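Local coordinates for benzoylformate Decarboxylase (Polynucleobacter necessarius, PDB 4K9Q), which probably decarboxylates benzoylformate to benzaldehyde and carbon dioxide, using bound thiamine diphosphate and a magnesium ion, at residues A[358-363]-A[504-509]; A[432-436]-A[482-487]; A[493-499]-A[517-523]. All coordinates share one frame; numbering follows the deposited sequence.

Interaction 1: residues A[358-363]-A[504-509]; sequences VLKENS and LKTAYL
Leu359 lays a methyl group on the ring of Tyr508. Its CD2 stands 3.7 Å from the ring centroid and 13° off the ring normal, a CH-pi contact over the middle of one face. With CG of Tyr508 anti to its own backbone N (chi1 -177°), the ring reaches out from helix 501-513 to the C-terminal end of helix 352-361. There Tyr508 OH donates to Ser363 OG, 2.7 Å away. Ser363 OG in turn donates to Leu359 O at 2.6 Å, coming from above the carbonyl plane. Asn362 N reaches that same oxygen from the opposite face. The tyrosine hydroxyl is thus tied, through one serine, to the last turn of the neighbouring helix. A phenylalanine in place of Tyr508 would probably keep the methyl-on-ring packing but leave Ser363 OG without its phenolic donor.

The buried side is completed by Leu504. Its CD2 lies 3.8 Å from Val358 CG1, and its CD1 also meets Leu359 CD2. Leu504 and Tyr508 continue inward onto strands 517-523 and 423-428.

The solvent side is looser. The extended chain of Lys505 crosses Asn362 at about a right angle, and its CE comes to 3.4 Å from Asn362 OD1. The amide is steadied by the turn before it, where Asn362 ND2 donates to Val358 O at 2.8 Å with an angle of 158° at the hydrogen. Leu509 closes this edge, with CD2 3.9 Å from Asn362 CB. Farther out, Glu361 makes a salt bridge with Arg345.

Two helices packed side by side against a parallel sheet in this way belong to the alpha/beta fold of the thiamine diphosphate-binding domain.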
loop_
_atom_site.group_PDB
_atom_site.type_symbol
_atom_site.label_atom_id
_atom_site.label_comp_id
_atom_site.label_asym_id
_atom_site.label_seq_id
_atom_site.Cartn_x
_atom_site.Cartn_y
_atom_site.Cartn_z
ATOM N N VAL A 358 7.733 45.986 17.891
ATOM C CA VAL A 358 7.033 46.268 19.145
ATOM C C VAL A 358 6.966 45.025 20.036
ATOM O O VAL A 358 7.158 45.095 21.250
ATOM C CB VAL A 358 5.628 46.852 18.889
ATOM C CG1 VAL A 358 4.834 46.935 20.185
ATOM C CG2 VAL A 358 5.768 48.226 18.254
ATOM N N LEU A 359 6.717 43.870 19.432
ATOM C CA LEU A 359 6.698 42.642 20.213
ATOM C C LEU A 359 8.092 42.341 20.770
ATOM O O LEU A 359 8.244 42.042 21.953
ATOM C CB LEU A 359 6.206 41.475 19.366
ATOM C CG LEU A 359 4.775 41.549 18.861
ATOM C CD1 LEU A 359 4.491 40.335 17.988
ATOM C CD2 LEU A 359 3.818 41.594 20.038
ATOM N N LYS A 360 9.106 42.441 19.918
ATOM C CA LYS A 360 10.474 42.145 20.330
ATOM C C LYS A 360 10.925 43.037 21.498
ATOM O O LYS A 360 11.416 42.540 22.520
ATOM C CB LYS A 360 11.422 42.263 19.127
ATOM C CG LYS A 360 12.894 42.143 19.457
ATOM C CD LYS A 360 13.238 40.779 20.015
ATOM C CE LYS A 360 14.686 40.745 20.488
ATOM N NZ LYS A 360 15.121 39.381 20.880
ATOM N N GLU A 361 10.728 44.344 21.363
ATOM C CA GLU A 361 11.251 45.280 22.356
ATOM C C GLU A 361 10.520 45.207 23.695
ATOM O O GLU A 361 10.996 45.754 24.687
ATOM C CB GLU A 361 11.258 46.715 21.811
ATOM C CG GLU A 361 9.889 47.305 21.601
ATOM C CD GLU A 361 9.911 48.583 20.769
ATOM O OE1 GLU A 361 10.980 48.940 20.218
ATOM O OE2 GLU A 361 8.848 49.225 20.659
ATOM N N ASN A 362 9.375 44.526 23.723
ATOM C CA ASN A 362 8.623 44.344 24.962
ATOM C C ASN A 362 8.632 42.902 25.471
ATOM O O ASN A 362 7.920 42.576 26.422
ATOM C CB ASN A 362 7.177 44.821 24.795
ATOM C CG ASN A 362 7.072 46.332 24.671
ATOM O OD1 ASN A 362 7.230 47.060 25.653
ATOM N ND2 ASN A 362 6.782 46.807 23.465
ATOM N N SER A 363 9.423 42.046 24.826
ATOM C CA SER A 363 9.499 40.636 25.213
ATOM C C SER A 363 10.518 40.418 26.322
ATOM O O SER A 363 11.579 41.045 26.330
ATOM C CB SER A 363 9.881 39.758 24.019
ATOM O OG SER A 363 8.862 39.722 23.037
ATOM N N LEU A 504 -1.031 47.843 21.011
ATOM C CA LEU A 504 -0.360 46.552 20.932
ATOM C C LEU A 504 0.583 46.353 22.109
ATOM O O LEU A 504 0.593 45.293 22.723
ATOM C CB LEU A 504 0.419 46.421 19.617
ATOM C CG LEU A 504 1.285 45.166 19.489
ATOM C CD1 LEU A 504 0.423 43.912 19.567
ATOM C CD2 LEU A 504 2.040 45.231 18.180
ATOM N N LYS A 505 1.393 47.361 22.416
ATOM C CA LYS A 505 2.314 47.239 23.539
ATOM C C LYS A 505 1.557 46.911 24.821
ATOM O O LYS A 505 1.929 46.000 25.563
ATOM C CB LYS A 505 3.137 48.517 23.717
ATOM C CG LYS A 505 3.978 48.521 24.983
ATOM C CD LYS A 505 4.712 49.831 25.154
ATOM C CE LYS A 505 5.432 49.857 26.490
ATOM N NZ LYS A 505 6.165 51.135 26.695
ATOM N N THR A 506 0.487 47.653 25.077
ATOM C CA THR A 506 -0.294 47.455 26.295
ATOM C C THR A 506 -0.888 46.051 26.352
ATOM O O THR A 506 -0.837 45.381 27.386
ATOM C CB THR A 506 -1.429 48.478 26.406
ATOM O OG1 THR A 506 -0.869 49.796 26.414
ATOM C CG2 THR A 506 -2.220 48.257 27.689
ATOM N N ALA A 507 -1.469 45.614 25.242
ATOM C CA ALA A 507 -2.097 44.294 25.196
ATOM C C ALA A 507 -1.072 43.166 25.374
ATOM O O ALA A 507 -1.338 42.165 26.052
ATOM C CB ALA A 507 -2.867 44.126 23.899
ATOM N N TYR A 508 0.093 43.338 24.758
ATOM C CA TYR A 508 1.133 42.325 24.803
ATOM C C TYR A 508 1.717 42.192 26.209
ATOM O O TYR A 508 1.887 41.081 26.718
ATOM C CB TYR A 508 2.213 42.632 23.761
ATOM C CG TYR A 508 3.312 41.592 23.671
ATOM C CD1 TYR A 508 3.017 40.235 23.505
ATOM C CD2 TYR A 508 4.652 41.968 23.747
ATOM C CE1 TYR A 508 4.033 39.291 23.415
ATOM C CE2 TYR A 508 5.666 41.036 23.656
ATOM C CZ TYR A 508 5.351 39.695 23.499
ATOM O OH TYR A 508 6.367 38.762 23.407
ATOM N N LEU A 509 2.011 43.325 26.844
ATOM C CA LEU A 509 2.476 43.304 28.234
ATOM C C LEU A 509 1.443 42.647 29.159
ATOM O O LEU A 509 1.788 41.831 30.024
ATOM C CB LEU A 509 2.800 44.726 28.706
ATOM C CG LEU A 509 4.012 45.326 27.993
ATOM C CD1 LEU A 509 4.283 46.729 28.498
ATOM C CD2 LEU A 509 5.245 44.444 28.173
#

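Interaction 2: residues A[432-436]-A[482-487]; sequences FQYSV and LDIVAQ. With TPP (thiamine diphosphate), chain D.
Gln433 and Gln487 join two short helices of the C-terminal thiamine diphosphate-binding domain through their side-chain amides, which hydrogen-bond to each other twice. Helix 429-434 follows directly on strand 423-428 and begins with Asp429, a magnesium ligand.

Gln487 NE2 donates to Gln433 OE1 at 2.5 Å, in the carbonyl plane and on a lone pair. Gln433 NE2 returns a longer bond of 3.1 Å to Gln487 OE1, also on a lone pair. The amide planes are 30° apart, so the pair is not quite flat. The bend of the Gln433 chain at chi2 (-57°) turns its amide toward the extended Gln487. Both polar ends of Gln433 have further partners: NE2 donates to Asp429 O, and OE1 is hydrogen-bonded to Tyr491 OH of the second subunit. This fixes the rotation of a buried amide and ties it to the subunit interface.

Apolar packing lies beside the pair. Ile484 CG2 lies 3.7 Å from Phe432 CE2, and both residues rest on Val453 of strand 449-455. The amides add van der Waals contacts of their own. Leu482 CD1 meets Gln433 NE2 at 3.9 Å. Gln487 OE1 also lies at the edge of the Phe432 ring, in its plane.

Capping fixes the start of helix 484-490. Asp483 is its N-cap and accepts from Ala486 N.

Cofactor contact is made by Tyr434 alone of the two segments. Its OH is hydrogen-bonded to Asn23 of the second subunit, and its CE2 lies 3.4 Å from N1' of the thiamine diphosphate pyrimidine.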
loop_
_atom_site.group_PDB
_atom_site.type_symbol
_atom_site.label_atom_id
_atom_site.label_comp_id
_atom_site.label_asym_id
_atom_site.label_seq_id
_atom_site.Cartn_x
_atom_site.Cartn_y
_atom_site.Cartn_z
ATOM N N PHE A 432 -4.533 30.788 11.057
ATOM C CA PHE A 432 -5.244 30.679 12.337
ATOM C C PHE A 432 -6.483 29.784 12.246
ATOM O O PHE A 432 -6.831 29.102 13.209
ATOM C CB PHE A 432 -5.653 32.090 12.781
ATOM C CG PHE A 432 -6.027 32.215 14.240
ATOM C CD1 PHE A 432 -5.049 32.234 15.227
ATOM C CD2 PHE A 432 -7.351 32.391 14.611
ATOM C CE1 PHE A 432 -5.397 32.392 16.564
ATOM C CE2 PHE A 432 -7.703 32.556 15.945
ATOM C CZ PHE A 432 -6.726 32.551 16.915
ATOM N N GLN A 433 -7.142 29.781 11.085
ATOM C CA GLN A 433 -8.407 29.054 10.918
ATOM C C GLN A 433 -8.295 27.536 10.875
ATOM O O GLN A 433 -9.236 26.841 11.244
ATOM C CB GLN A 433 -9.112 29.500 9.632
ATOM C CG GLN A 433 -9.233 31.008 9.470
ATOM C CD GLN A 433 -9.951 31.641 10.638
ATOM O OE1 GLN A 433 -10.986 31.138 11.086
ATOM N NE2 GLN A 433 -9.390 32.731 11.165
ATOM N N TYR A 434 -7.175 27.009 10.401
ATOM C CA TYR A 434 -7.128 25.569 10.118
ATOM C C TYR A 434 -7.370 24.714 11.351
ATOM O O TYR A 434 -8.117 23.739 11.296
ATOM C CB TYR A 434 -5.812 25.162 9.434
ATOM C CG TYR A 434 -5.713 25.681 8.009
ATOM C CD1 TYR A 434 -5.316 26.990 7.753
ATOM C CD2 TYR A 434 -6.012 24.858 6.925
ATOM C CE1 TYR A 434 -5.231 27.464 6.459
ATOM C CE2 TYR A 434 -5.927 25.328 5.624
ATOM C CZ TYR A 434 -5.539 26.634 5.401
ATOM O OH TYR A 434 -5.446 27.139 4.130
ATOM N N SER A 435 -6.756 25.103 12.467
ATOM C CA SER A 435 -6.864 24.343 13.705
ATOM C C SER A 435 -7.244 25.263 14.853
ATOM O O SER A 435 -6.731 25.142 15.958
ATOM C CB SER A 435 -5.549 23.628 14.015
ATOM O OG SER A 435 -5.261 22.667 13.015
ATOM N N VAL A 436 -8.155 26.186 14.561
ATOM C CA VAL A 436 -8.594 27.187 15.518
ATOM C C VAL A 436 -9.067 26.548 16.839
ATOM O O VAL A 436 -8.926 27.142 17.915
ATOM C CB VAL A 436 -9.691 28.094 14.886
ATOM C CG1 VAL A 436 -10.982 27.326 14.648
ATOM C CG2 VAL A 436 -9.923 29.322 15.723
ATOM N N LEU A 482 -14.003 37.879 8.749
ATOM C CA LEU A 482 -13.661 37.035 9.899
ATOM C C LEU A 482 -13.531 37.898 11.138
ATOM O O LEU A 482 -12.829 38.915 11.117
ATOM C CB LEU A 482 -12.349 36.290 9.684
ATOM C CG LEU A 482 -12.327 35.285 8.545
ATOM C CD1 LEU A 482 -10.902 34.836 8.283
ATOM C CD2 LEU A 482 -13.237 34.108 8.877
ATOM N N ASP A 483 -14.213 37.504 12.211
ATOM C CA ASP A 483 -14.073 38.207 13.489
ATOM C C ASP A 483 -13.224 37.322 14.379
ATOM O O ASP A 483 -13.717 36.403 15.046
ATOM C CB ASP A 483 -15.432 38.477 14.141
ATOM C CG ASP A 483 -15.321 39.318 15.421
ATOM O OD1 ASP A 483 -14.223 39.385 16.015
ATOM O OD2 ASP A 483 -16.338 39.910 15.844
ATOM N N ILE A 484 -11.925 37.582 14.364
ATOM C CA ILE A 484 -10.994 36.726 15.067
ATOM C C ILE A 484 -11.053 36.946 16.578
ATOM O O ILE A 484 -10.787 36.027 17.343
ATOM C CB ILE A 484 -9.581 36.897 14.486
ATOM C CG1 ILE A 484 -9.622 36.515 12.995
ATOM C CG2 ILE A 484 -8.571 36.041 15.244
ATOM C CD1 ILE A 484 -8.286 36.591 12.287
ATOM N N VAL A 485 -11.430 38.150 17.013
ATOM C CA VAL A 485 -11.667 38.375 18.440
ATOM C C VAL A 485 -12.751 37.424 18.937
ATOM O O VAL A 485 -12.596 36.783 19.976
ATOM C CB VAL A 485 -12.062 39.830 18.724
ATOM C CG1 VAL A 485 -12.482 40.008 20.185
ATOM C CG2 VAL A 485 -10.904 40.765 18.353
ATOM N N ALA A 486 -13.833 37.309 18.170
ATOM C CA ALA A 486 -14.916 36.390 18.526
ATOM C C ALA A 486 -14.457 34.937 18.563
ATOM O O ALA A 486 -14.965 34.154 19.364
ATOM C CB ALA A 486 -16.107 36.566 17.585
ATOM N N GLN A 487 -13.495 34.569 17.710
ATOM C CA GLN A 487 -12.938 33.209 17.734
ATOM C C GLN A 487 -12.231 32.913 19.057
ATOM O O GLN A 487 -12.404 31.837 19.630
ATOM C CB GLN A 487 -11.991 32.960 16.549
ATOM C CG GLN A 487 -12.703 32.959 15.214
ATOM C CD GLN A 487 -11.779 32.737 14.022
ATOM O OE1 GLN A 487 -10.592 33.071 14.054
ATOM N NE2 GLN A 487 -12.335 32.182 12.956
HETATM N "N1'" TPP D . -3.715 24.169 3.289
HETATM C "C2'" TPP D . -2.796 23.605 4.160
HETATM C CM2 TPP D . -3.229 22.570 5.156
HETATM N "N3'" TPP D . -1.463 23.970 4.117
HETATM C "C4'" TPP D . -1.041 24.908 3.209
HETATM N "N4'" TPP D . 0.246 25.245 3.162
HETATM C "C5'" TPP D . -1.965 25.509 2.352
HETATM C "C6'" TPP D . -3.306 25.128 2.376
HETATM C "C7'" TPP D . -1.501 26.537 1.353
HETATM N N3 TPP D . -1.111 27.838 1.878
HETATM C C2 TPP D . 0.198 28.252 2.068
HETATM S S1 TPP D . 0.340 29.754 2.629
HETATM C C5 TPP D . -1.265 29.943 2.642
HETATM C C4 TPP D . -1.979 28.834 2.198
HETATM C CM4 TPP D . -3.482 28.730 2.107
HETATM C C6 TPP D . -1.775 31.285 3.087
HETATM C C7 TPP D . -1.436 31.667 4.518
HETATM O O7 TPP D . -2.219 32.808 4.783
HETATM P PA TPP D . -2.105 33.602 6.177
HETATM O O1A TPP D . -2.014 32.607 7.297
HETATM O O2A TPP D . -3.278 34.513 6.351
HETATM O O3A TPP D . -0.667 34.317 6.105
HETATM P PB TPP D . -0.215 35.566 5.199
HETATM O O1B TPP D . 0.446 34.990 3.989
HETATM O O2B TPP D . 0.770 36.350 6.037
HETATM O O3B TPP D . -1.393 36.389 4.786
#

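Interaction 3: residues A[493-499]-A[517-523]; sequences AKSLKVE and TSVIVVP
Strands 494-497 and 517-523 run parallel, 8° apart, with Lys494 opposite Ser518 and Lys497 opposite Val521. Five backbone hydrogen bonds join them. The shortest is Val519 N to Lys494 O at 2.6 Å; the straightest is Val521 N to Leu496 O, with an angle of 173° at the hydrogen.

On one face, Leu496 holds CG between its backbone N and carbonyl carbon (chi1 82°), and its CD2 lies 4.2 Å from Ile520 CG1. Val498 follows just beyond the strand. Its CG2 sits 4.1 Å from Ile520 CG2 and 3.9 Å from Val522 CG2. At the other end of this face, Lys494 CB lies beside Ser518 OG, while its amine turns away to a cation-pi contact with Phe514.

The two strands and helix 501-513 form a right-handed beta-alpha-beta crossover at the edge of the parallel sheet. Strand 494-497 is outermost within the chain, and strand 517-523 bonds on its other side to strand 449-455. The helix covers the face that carries Ile520 and Val498.

The opposite face carries Ser495, Lys497, Val519 and Val521, under helix 484-490. In the conformer modelled here, Ser495 OG probably bonds to Val485 O. Ala493 CB meets Val519 CG2 at 4.2 Å. At the far end, Glu499 OE1 lies 3.7 Å from Pro523 CG.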
loop_
_atom_site.group_PDB
_atom_site.type_symbol
_atom_site.label_atom_id
_atom_site.label_comp_id
_atom_site.label_asym_id
_atom_site.label_seq_id
_atom_site.Cartn_x
_atom_site.Cartn_y
_atom_site.Cartn_z
ATOM N N ALA A 493 -10.589 32.268 25.497
ATOM C CA ALA A 493 -9.333 33.006 25.621
ATOM C C ALA A 493 -9.568 34.494 25.867
ATOM O O ALA A 493 -10.601 35.041 25.469
ATOM C CB ALA A 493 -8.470 32.814 24.371
ATOM N N LYS A 494 -8.618 35.141 26.539
ATOM C CA LYS A 494 -8.571 36.599 26.564
ATOM C C LYS A 494 -8.370 37.004 25.114
ATOM O O LYS A 494 -7.482 36.480 24.440
ATOM C CB LYS A 494 -7.404 37.093 27.417
ATOM C CG LYS A 494 -7.565 36.847 28.891
ATOM C CD LYS A 494 -8.795 37.552 29.435
ATOM C CE LYS A 494 -8.845 37.464 30.956
ATOM N NZ LYS A 494 -7.635 38.097 31.566
ATOM N N SER A 495 -9.199 37.907 24.611
ATOM C CA SER A 495 -9.205 38.208 23.186
ATOM C C SER A 495 -9.542 39.675 22.925
ATOM O O SER A 495 -10.527 40.192 23.458
ATOM C CB SER A 495 -10.237 37.307 22.499
ATOM O OG SER A 495 -10.153 37.375 21.091
ATOM N N LEU A 496 -8.747 40.339 22.100
ATOM C CA LEU A 496 -9.054 41.712 21.726
ATOM C C LEU A 496 -8.325 42.101 20.458
ATOM O O LEU A 496 -7.350 41.455 20.054
ATOM C CB LEU A 496 -8.690 42.685 22.848
ATOM C CG LEU A 496 -7.221 43.092 22.920
ATOM C CD1 LEU A 496 -7.047 44.364 23.759
ATOM C CD2 LEU A 496 -6.422 41.948 23.483
ATOM N N LYS A 497 -8.814 43.162 19.832
ATOM C CA LYS A 497 -8.202 43.728 18.643
ATOM C C LYS A 497 -7.532 45.053 18.994
ATOM O O LYS A 497 -8.110 45.874 19.719
ATOM C CB LYS A 497 -9.280 43.948 17.587
ATOM C CG LYS A 497 -8.772 44.469 16.253
ATOM C CD LYS A 497 -9.891 44.381 15.210
ATOM C CE LYS A 497 -9.479 44.969 13.882
ATOM N NZ LYS A 497 -10.625 45.043 12.929
ATOM N N VAL A 498 -6.318 45.260 18.502
ATOM C CA VAL A 498 -5.597 46.512 18.755
ATOM C C VAL A 498 -5.461 47.288 17.449
ATOM O O VAL A 498 -5.316 46.691 16.393
ATOM C CB VAL A 498 -4.222 46.264 19.410
ATOM C CG1 VAL A 498 -4.394 45.606 20.791
ATOM C CG2 VAL A 498 -3.340 45.401 18.516
ATOM N N GLU A 499 -5.523 48.616 17.515
ATOM C CA GLU A 499 -5.492 49.426 16.294
ATOM C C GLU A 499 -4.272 50.334 16.199
ATOM O O GLU A 499 -4.065 50.990 15.177
ATOM C CB GLU A 499 -6.765 50.272 16.171
ATOM C CG GLU A 499 -8.060 49.472 16.056
ATOM C CD GLU A 499 -8.255 48.853 14.682
ATOM O OE1 GLU A 499 -7.472 49.169 13.760
ATOM O OE2 GLU A 499 -9.195 48.045 14.521
ATOM N N THR A 517 -4.203 31.714 28.173
ATOM C CA THR A 517 -4.147 31.850 26.722
ATOM C C THR A 517 -4.836 33.135 26.277
ATOM O O THR A 517 -5.976 33.401 26.668
ATOM C CB THR A 517 -4.791 30.621 26.054
ATOM O OG1 THR A 517 -4.020 29.463 26.385
ATOM C CG2 THR A 517 -4.845 30.770 24.528
ATOM N N SER A 518 -4.131 33.915 25.459
ATOM C CA SER A 518 -4.615 35.203 24.961
ATOM C C SER A 518 -4.555 35.263 23.434
ATOM O O SER A 518 -3.686 34.647 22.814
ATOM C CB SER A 518 -3.757 36.341 25.529
ATOM O OG SER A 518 -3.902 36.478 26.939
ATOM N N VAL A 519 -5.471 36.025 22.840
ATOM C CA VAL A 519 -5.446 36.320 21.413
ATOM C C VAL A 519 -5.416 37.833 21.212
ATOM O O VAL A 519 -6.270 38.561 21.730
ATOM C CB VAL A 519 -6.667 35.710 20.691
ATOM C CG1 VAL A 519 -6.685 36.097 19.216
ATOM C CG2 VAL A 519 -6.656 34.201 20.848
ATOM N N ILE A 520 -4.416 38.300 20.477
ATOM C CA ILE A 520 -4.284 39.713 20.151
ATOM C C ILE A 520 -4.353 39.863 18.639
ATOM O O ILE A 520 -3.478 39.383 17.924
ATOM C CB ILE A 520 -2.951 40.274 20.675
ATOM C CG1 ILE A 520 -2.862 40.044 22.187
ATOM C CG2 ILE A 520 -2.809 41.756 20.320
ATOM C CD1 ILE A 520 -1.539 40.444 22.813
ATOM N N VAL A 521 -5.400 40.519 18.151
ATOM C CA VAL A 521 -5.594 40.662 16.713
ATOM C C VAL A 521 -5.049 42.020 16.265
ATOM O O VAL A 521 -5.427 43.063 16.808
ATOM C CB VAL A 521 -7.095 40.508 16.338
ATOM C CG1 VAL A 521 -7.289 40.611 14.825
ATOM C CG2 VAL A 521 -7.651 39.183 16.886
ATOM N N VAL A 522 -4.144 41.995 15.291
ATOM C CA VAL A 522 -3.502 43.197 14.789
ATOM C C VAL A 522 -3.817 43.372 13.302
ATOM O O VAL A 522 -3.321 42.617 12.465
ATOM C CB VAL A 522 -1.974 43.123 14.967
ATOM C CG1 VAL A 522 -1.338 44.484 14.645
ATOM C CG2 VAL A 522 -1.622 42.667 16.380
ATOM N N PRO A 523 -4.669 44.350 12.963
ATOM C CA PRO A 523 -4.892 44.629 11.541
ATOM C C PRO A 523 -3.624 45.211 10.925
ATOM O O PRO A 523 -3.029 46.133 11.496
ATOM C CB PRO A 523 -6.000 45.690 11.550
ATOM C CG PRO A 523 -6.528 45.723 12.937
ATOM C CD PRO A 523 -5.439 45.243 13.840
#

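All three contacts lie in or beside the parallel sheet of the cofactor-binding domain. Interactions 1 and 3 share the crossover: helix 501-513 leaves strand 494-497, packs on helix 352-361 and returns to strand 517-523. They touch where Ala507 and Tyr508 meet Ile520. Interaction 2 lies on the other face, where Ile484 packs on Val521 and Val485 CG2 packs on Lys497. It is wholly buried and reaches the second subunit, and its centre is a pair of amides. Interactions 1 and 3 are partly exposed and touch no other chain. Interaction 3 rests on backbone bonds, whereas interaction 1 relies on apolar packing and hydroxyls at a helix end.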